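Local structure of transcarboxylase 5S subunit (Propionibacterium freudenreichii subsp. shermanii, 1RQB) at residues A[65-70]-A[120-125]. The protein transfers a carboxyl group from the biotin of the 1.3S subunit to pyruvate, forming oxaloacetate, in a cobalt-dependent reaction. Residues are numbered along the deposited sequence; the frame is centred on the assembly and turned at random.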
loop_
_atom_site.group_PDB
_atom_site.type_symbol
_atom_site.label_atom_id
_atom_site.label_comp_id
_atom_site.label_asym_id
_atom_site.label_seq_id
_atom_site.Cartn_x
_atom_site.Cartn_y
_atom_site.Cartn_z
ATOM N N GLU A 65 19.524 -8.160 -0.295
ATOM C CA GLU A 65 19.192 -9.528 0.125
ATOM C C GLU A 65 18.998 -10.343 -1.156
ATOM O O GLU A 65 18.177 -9.984 -1.998
ATOM C CB GLU A 65 17.920 -9.530 0.987
ATOM C CG GLU A 65 17.700 -10.867 1.699
ATOM C CD GLU A 65 16.307 -11.008 2.279
ATOM O OE1 GLU A 65 16.188 -11.213 3.505
ATOM O OE2 GLU A 65 15.334 -10.921 1.500
ATOM N N CYS A 66 19.748 -11.428 -1.323
ATOM C CA CYS A 66 19.623 -12.161 -2.590
ATOM C C CYS A 66 19.787 -13.671 -2.412
ATOM O O CYS A 66 19.904 -14.393 -3.401
ATOM C CB CYS A 66 20.691 -11.665 -3.563
ATOM S SG CYS A 66 22.361 -11.873 -2.899
ATOM N N TRP A 67 19.773 -14.171 -1.183
ATOM C CA TRP A 67 19.968 -15.618 -1.026
ATOM C C TRP A 67 19.358 -16.091 0.295
ATOM O O TRP A 67 19.006 -15.292 1.161
ATOM C CB TRP A 67 21.475 -15.937 -1.070
ATOM C CG TRP A 67 21.813 -17.271 -1.716
ATOM C CD1 TRP A 67 21.499 -17.664 -2.987
ATOM C CD2 TRP A 67 22.556 -18.355 -1.131
ATOM N NE1 TRP A 67 22.003 -18.925 -3.233
ATOM C CE2 TRP A 67 22.656 -19.371 -2.113
ATOM C CE3 TRP A 67 23.143 -18.566 0.129
ATOM C CZ2 TRP A 67 23.327 -20.580 -1.878
ATOM C CZ3 TRP A 67 23.809 -19.773 0.367
ATOM C CH2 TRP A 67 23.896 -20.764 -0.638
ATOM N N GLY A 68 19.224 -17.404 0.428
ATOM C CA GLY A 68 18.664 -17.944 1.648
ATOM C C GLY A 68 17.155 -17.931 1.621
ATOM O O GLY A 68 16.541 -17.757 0.569
ATOM N N GLY A 69 16.550 -18.097 2.790
ATOM C CA GLY A 69 15.103 -18.140 2.843
ATOM C C GLY A 69 14.673 -19.366 2.054
ATOM O O GLY A 69 15.364 -20.384 2.060
ATOM N N ALA A 70 13.563 -19.256 1.333
ATOM C CA ALA A 70 13.022 -20.382 0.557
ATOM C C ALA A 70 13.624 -20.440 -0.849
ATOM O O ALA A 70 13.254 -21.312 -1.635
ATOM C CB ALA A 70 11.497 -20.244 0.455
ATOM N N ASP A 120 28.834 -25.372 10.313
ATOM C CA ASP A 120 30.146 -24.757 10.061
ATOM C C ASP A 120 30.467 -24.775 8.565
ATOM O O ASP A 120 30.883 -23.766 7.999
ATOM C CB ASP A 120 31.267 -25.493 10.808
ATOM C CG ASP A 120 31.442 -25.008 12.237
ATOM O OD1 ASP A 120 31.516 -23.770 12.434
ATOM O OD2 ASP A 120 31.519 -25.857 13.161
ATOM N N ARG A 121 30.278 -25.928 7.934
ATOM C CA ARG A 121 30.595 -26.067 6.505
ATOM C C ARG A 121 29.683 -25.213 5.624
ATOM O O ARG A 121 30.142 -24.655 4.629
ATOM C CB ARG A 121 30.508 -27.524 6.074
ATOM C CG ARG A 121 31.635 -28.373 6.667
ATOM C CD ARG A 121 31.520 -29.801 6.210
ATOM N NE ARG A 121 32.639 -30.630 6.652
ATOM C CZ ARG A 121 33.800 -30.733 6.003
ATOM N NH1 ARG A 121 34.003 -30.056 4.878
ATOM N NH2 ARG A 121 34.751 -31.532 6.468
ATOM N N PHE A 122 28.402 -25.113 5.967
ATOM C CA PHE A 122 27.478 -24.319 5.143
ATOM C C PHE A 122 27.880 -22.844 5.184
ATOM O O PHE A 122 27.972 -22.177 4.155
ATOM C CB PHE A 122 26.040 -24.447 5.645
ATOM C CG PHE A 122 25.038 -23.694 4.792
ATOM C CD1 PHE A 122 24.387 -24.326 3.741
ATOM C CD2 PHE A 122 24.799 -22.334 5.008
ATOM C CE1 PHE A 122 23.505 -23.617 2.896
ATOM C CE2 PHE A 122 23.917 -21.606 4.167
ATOM C CZ PHE A 122 23.272 -22.255 3.111
ATOM N N VAL A 123 28.102 -22.331 6.385
ATOM C CA VAL A 123 28.472 -20.917 6.534
ATOM C C VAL A 123 29.804 -20.651 5.831
ATOM O O VAL A 123 29.956 -19.652 5.129
ATOM C CB VAL A 123 28.542 -20.537 8.021
ATOM C CG1 VAL A 123 29.132 -19.156 8.187
ATOM C CG2 VAL A 123 27.151 -20.603 8.618
ATOM N N ASP A 124 30.761 -21.563 6.000
ATOM C CA ASP A 124 32.079 -21.407 5.365
ATOM C C ASP A 124 31.942 -21.317 3.843
ATOM O O ASP A 124 32.539 -20.438 3.224
ATOM C CB ASP A 124 33.005 -22.574 5.751
ATOM C CG ASP A 124 34.319 -22.553 4.983
ATOM O OD1 ASP A 124 34.444 -23.314 3.998
ATOM O OD2 ASP A 124 35.222 -21.769 5.355
ATOM N N LYS A 125 31.177 -22.216 3.223
ATOM C CA LYS A 125 31.004 -22.191 1.762
ATOM C C LYS A 125 30.199 -20.970 1.313
ATOM O O LYS A 125 30.457 -20.412 0.247
ATOM C CB LYS A 125 30.343 -23.484 1.262
ATOM C CG LYS A 125 31.299 -24.671 1.240
ATOM C CD LYS A 125 32.422 -24.369 0.241
ATOM C CE LYS A 125 33.466 -25.463 0.194
ATOM N NZ LYS A 125 34.587 -25.087 -0.717
#
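In the TIM barrel of this carboxyltransferase, strand 63-68 and helix 116-128 meet through two aromatic side chains, Trp67 and Phe122, in the layer between the parallel strands and the surrounding helices. They approach from opposite directions: the side chain of Trp67 leaves the backbone toward the helix, and Phe122 reaches back with its ring. The benzo end of the indole does the touching, CZ3 of Trp67 lying 3.7 Å from CZ of Phe122, with CH2 of Trp67 at 4.1 Å from the same CZ. The ring planes are tilted by only 20°, yet the centroid of the Trp67 six-membered ring is 6.0 Å from that of Phe122. The rings are therefore slid well apart with little overlap, and the contact is van der Waals packing of their outer carbons.

Phenylalanine suits this buried place because its ring is wholly apolar; with CG anti to the backbone N (chi1 -178°) the ring extends from the helix to reach Trp67. There it also packs on Met101 and Leu103 of strand 99-103, next to strand 63-68 in the barrel, and on Leu451 and Leu455 of helix 447-455. Tryptophan suits the strand side because it combines a broad apolar surface with one polar atom: NE1 of Trp67 is hydrogen-bonded to the carbonyl O of Pro83, while the ring stacks edge-to-face with Trp84.

The chain turns a corner at Trp67 and runs on through Gly68 and Gly69 to Ala70, a substrate-binding residue. Gly68 has a positive phi, and its backbone conformation favours glycine, since a side chain there would crowd the carbonyl O of Trp67. Such an apolar layer outside a strand whose C-terminal end leads into the active site is typical of the TIM-barrel fold.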